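Local coordinates for ribosome maturation protein SDO1 homolog (Methanothermobacter thermautotrophicus, PDB 2WBM) that probably takes part in ribosome maturation and probably binds the ribosome and RNA, at residues Phe70-Ala73 with Arg74-Asp77; Thr109-Gln112 with Arg113-Ile117. All coordinates share one frame; numbering follows the deposited sequence.

How the contacts relate
Both contacts are local, each within one continuous run of the chain, and they follow one another in sequence. Contact 1 is a bulged hairpin turn at 70-77; contact 2 is the start of the long helix 110-131. Their centres lie 20 Å apart, at about 31 and 17 Å from the centre of the chain, on the same side of it. In the R74 conformer given, one of two, R74 NH2 of contact 1 packs 4.0 Å from Q112 NE2 of contact 2, and both nitrogens donate to the carbonyl oxygen of A27. That shared acceptor, beside strand 28-34, probably ties the turn and the helix start to the same part of the N-terminal region.

Contact 1: residues Phe70-Ala73 with Arg74-Asp77; sequences FRDA and RKGD
A G1 beta bulge closes the tight turn at 70-77: G76 and D77 together face D72, and G76 takes the bulge position with a positive phi of 85°. D72 O receives G76 N at 2.8 Å, nearly in line with its C=O bond, and D77 N only weakly. In return D77 O takes two donors, R71 N at 2.7 Å and D72 N at 3.2 Å.

The D72 side chain pins the loop between. Its chi1 of -175° swings CG away from the D72 nitrogen and brings the carboxylate over the turn; OD1 accepts K75 N at 2.9 Å, from above the carboxylate plane, and R74 N weakly at 3.0 Å. OD2 reaches K75 NZ through a water. Cutting D72 back to an alanine is likely to leave the amides of R74 and K75 without the OD1 acceptor and the turn freer to shift.

On the same face of the hairpin as D72, the D77 carboxylate, one of two modelled conformers, lies beside the R71 chain. NH1 of R71 forms a longish salt bridge to D77 OD2 at 3.4 Å, the two planes turned 79° apart, while a water links R71 NH1 to D77 OD1. A73 and F70 pack on L42 of strand 37-43, and the F70 ring sets its edge against the bulge, with CD1 4.0 Å from G76 C.

Contact 2: residues Thr109-Gln112 with Arg113-Ile117; sequences TAEQ and RRQMI
Q112 and M116 meet one turn apart, where Q112 CB rests 4.1 Å from the sulfur, M116 SD. From that CB the glutamine chain turns back toward the start of the helix: CG is anti to the carbonyl carbon (chi1 -76°), and the chain then runs extended to an amide that faces T109. There OE1 accepts T109 N at 3.0 Å in a nearly straight bond, the donor tilted a little from the carbonyl plane. NE2 turns to the chain just before strand 28-34, donating to the carbonyl oxygens of A27 and E25, so both ends of the amide are held and its rotation is fixed. M116 bends round the Q112 carbonyl, bringing its CG to 3.0 Å from Q112 O, which already takes M116 N as a helix bond.

On another side of the helix E111 and R114 lie side by side. In the R114 conformer given, one of two, the arginine grips the carboxylate side-on: NE meets E111 OE1 at 3.3 Å and NH2 meets E111 OE2 at 2.7 Å, each on the syn side but tilted out of the carboxylate plane, with the planes 51° apart. R113 lays its guanidinium over I117 CD1, 3.5 Å from the plane.

At the first turn T109 OG1 accepts Q112 N at 3.0 Å. These reciprocal bonds make a capping box, with T109 as N-cap of helix 110-131.

Contact 1: residues Phe70-Ala73 with Arg74-Asp77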
# COMPACT_ATOMS: atom_id res chain seq x y z
N PHE A 70 19.58 -10.47 -18.87
CA PHE A 70 19.21 -11.48 -19.85
C PHE A 70 18.85 -10.86 -21.20
O PHE A 70 18.40 -9.72 -21.28
CB PHE A 70 17.98 -12.27 -19.35
CG PHE A 70 18.25 -13.07 -18.09
CD1 PHE A 70 18.65 -14.39 -18.18
CD2 PHE A 70 18.10 -12.47 -16.82
CE1 PHE A 70 18.91 -15.15 -17.01
CE2 PHE A 70 18.39 -13.21 -15.64
CZ PHE A 70 18.77 -14.55 -15.75
N ARG A 71 19.01 -11.64 -22.25
CA ARG A 71 18.35 -11.34 -23.52
C ARG A 71 16.90 -11.79 -23.41
O ARG A 71 16.00 -11.11 -23.89
CB ARG A 71 19.03 -12.09 -24.66
CG ARG A 71 20.50 -11.65 -24.82
CD ARG A 71 21.15 -12.44 -25.91
NE ARG A 71 20.93 -11.84 -27.24
CZ ARG A 71 21.09 -12.47 -28.39
NH1 ARG A 71 21.41 -13.76 -28.42
NH2 ARG A 71 20.89 -11.82 -29.53
N ASP A 72 16.69 -12.96 -22.80
CA ASP A 72 15.34 -13.44 -22.53
C ASP A 72 15.35 -14.13 -21.18
O ASP A 72 15.92 -15.21 -21.03
CB ASP A 72 14.83 -14.38 -23.63
CG ASP A 72 13.37 -14.78 -23.42
OD1 ASP A 72 13.05 -15.29 -22.33
OD2 ASP A 72 12.54 -14.58 -24.33
N ALA A 73 14.73 -13.50 -20.20
CA ALA A 73 14.83 -13.96 -18.81
C ALA A 73 14.07 -15.25 -18.53
O ALA A 73 14.42 -15.99 -17.62
CB ALA A 73 14.42 -12.85 -17.85
N ARG A 74 13.03 -15.54 -19.30
CA ARG A 74 12.35 -16.80 -19.08
C ARG A 74 13.08 -17.95 -19.76
O ARG A 74 13.05 -19.07 -19.26
CB ARG A 74 10.87 -16.73 -19.47
CG ARG A 74 10.02 -15.85 -18.54
CD ARG A 74 10.17 -16.21 -17.05
NE ARG A 74 9.42 -15.29 -16.19
CZ ARG A 74 9.52 -15.24 -14.86
NH1 ARG A 74 10.35 -16.04 -14.22
NH2 ARG A 74 8.79 -14.37 -14.18
N LYS A 75 13.75 -17.68 -20.87
CA LYS A 75 14.44 -18.74 -21.59
C LYS A 75 15.88 -18.91 -21.09
O LYS A 75 16.51 -19.95 -21.33
CB LYS A 75 14.35 -18.52 -23.10
CG LYS A 75 13.03 -19.02 -23.62
CD LYS A 75 12.62 -18.44 -24.95
CE LYS A 75 11.22 -18.95 -25.29
NZ LYS A 75 10.67 -18.32 -26.52
N GLY A 76 16.36 -17.91 -20.37
CA GLY A 76 17.66 -17.98 -19.69
C GLY A 76 18.86 -17.61 -20.54
O GLY A 76 20.01 -17.84 -20.14
N ASP A 77 18.61 -17.09 -21.74
CA ASP A 77 19.65 -16.56 -22.63
C ASP A 77 20.18 -15.22 -22.08
O ASP A 77 19.39 -14.30 -21.86
CB ASP A 77 19.01 -16.41 -24.02
CG ASP A 77 19.95 -15.88 -25.05
OD1 ASP A 77 21.18 -15.96 -24.84
OD2 ASP A 77 19.45 -15.39 -26.10
O HOH W 1 22.78 -15.55 -26.68
O HOH W 2 11.29 -15.26 -26.55
O HOH W 3 12.51 -17.17 -15.33

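Contact 2: residues Thr109-Gln112 with Arg113-Ile117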
# COMPACT_ATOMS: atom_id res chain seq x y z
N THR A 109 3.22 -12.86 -16.19
CA THR A 109 2.52 -14.05 -16.71
C THR A 109 1.02 -13.82 -16.49
O THR A 109 0.64 -12.90 -15.74
CB THR A 109 2.95 -15.33 -15.98
OG1 THR A 109 2.48 -15.28 -14.62
CG2 THR A 109 4.48 -15.48 -15.98
N ALA A 110 0.18 -14.63 -17.12
CA ALA A 110 -1.27 -14.50 -16.92
C ALA A 110 -1.63 -14.70 -15.45
O ALA A 110 -2.43 -13.95 -14.88
CB ALA A 110 -2.02 -15.49 -17.79
N GLU A 111 -1.02 -15.72 -14.83
CA GLU A 111 -1.32 -15.98 -13.43
C GLU A 111 -0.88 -14.82 -12.52
O GLU A 111 -1.59 -14.46 -11.58
CB GLU A 111 -0.70 -17.31 -12.98
CG GLU A 111 -1.02 -17.67 -11.52
CD GLU A 111 -2.53 -17.75 -11.19
OE1 GLU A 111 -3.38 -17.87 -12.12
OE2 GLU A 111 -2.86 -17.71 -9.99
N GLN A 112 0.29 -14.24 -12.81
CA GLN A 112 0.81 -13.12 -12.00
C GLN A 112 -0.09 -11.90 -12.11
O GLN A 112 -0.40 -11.26 -11.10
CB GLN A 112 2.23 -12.73 -12.42
CG GLN A 112 3.32 -13.69 -11.93
CD GLN A 112 4.68 -13.31 -12.48
OE1 GLN A 112 4.78 -12.76 -13.58
NE2 GLN A 112 5.74 -13.62 -11.73
N ARG A 113 -0.51 -11.58 -13.33
CA ARG A 113 -1.43 -10.46 -13.50
C ARG A 113 -2.73 -10.66 -12.71
O ARG A 113 -3.19 -9.72 -12.04
CB ARG A 113 -1.75 -10.21 -14.98
CG ARG A 113 -2.61 -8.93 -15.17
CD ARG A 113 -2.94 -8.72 -16.64
NE ARG A 113 -3.57 -7.43 -16.91
CZ ARG A 113 -4.89 -7.23 -17.01
NH1 ARG A 113 -5.76 -8.22 -16.83
NH2 ARG A 113 -5.34 -6.00 -17.30
N ARG A 114 -3.30 -11.87 -12.79
CA ARG A 114 -4.56 -12.18 -12.09
C ARG A 114 -4.39 -12.05 -10.58
O ARG A 114 -5.20 -11.40 -9.90
CB ARG A 114 -5.08 -13.58 -12.43
CG ARG A 114 -6.36 -13.96 -11.67
CD ARG A 114 -6.64 -15.45 -11.70
NE ARG A 114 -5.81 -16.19 -10.76
CZ ARG A 114 -5.82 -16.01 -9.45
NH1 ARG A 114 -6.60 -15.09 -8.90
NH2 ARG A 114 -5.03 -16.74 -8.67
N GLN A 115 -3.34 -12.66 -10.05
CA GLN A 115 -3.07 -12.64 -8.62
C GLN A 115 -2.74 -11.24 -8.10
O GLN A 115 -3.23 -10.85 -7.03
CB GLN A 115 -1.94 -13.61 -8.29
CG GLN A 115 -2.35 -15.06 -8.44
CD GLN A 115 -1.57 -16.01 -7.54
OE1 GLN A 115 -0.81 -16.85 -8.02
NE2 GLN A 115 -1.74 -15.86 -6.23
N MET A 116 -1.95 -10.49 -8.86
CA MET A 116 -1.57 -9.12 -8.48
C MET A 116 -2.75 -8.15 -8.49
O MET A 116 -2.88 -7.33 -7.57
CB MET A 116 -0.42 -8.61 -9.36
CG MET A 116 0.90 -9.38 -9.12
SD MET A 116 2.13 -9.13 -10.43
CE MET A 116 2.87 -7.57 -9.93
N ILE A 117 -3.59 -8.23 -9.53
CA ILE A 117 -4.79 -7.40 -9.56
C ILE A 117 -5.68 -7.69 -8.35
O ILE A 117 -6.12 -6.76 -7.67
CB ILE A 117 -5.60 -7.55 -10.87
CG1 ILE A 117 -4.81 -6.92 -12.03
CG2 ILE A 117 -6.99 -6.88 -10.73
CD1 ILE A 117 -5.43 -7.21 -13.41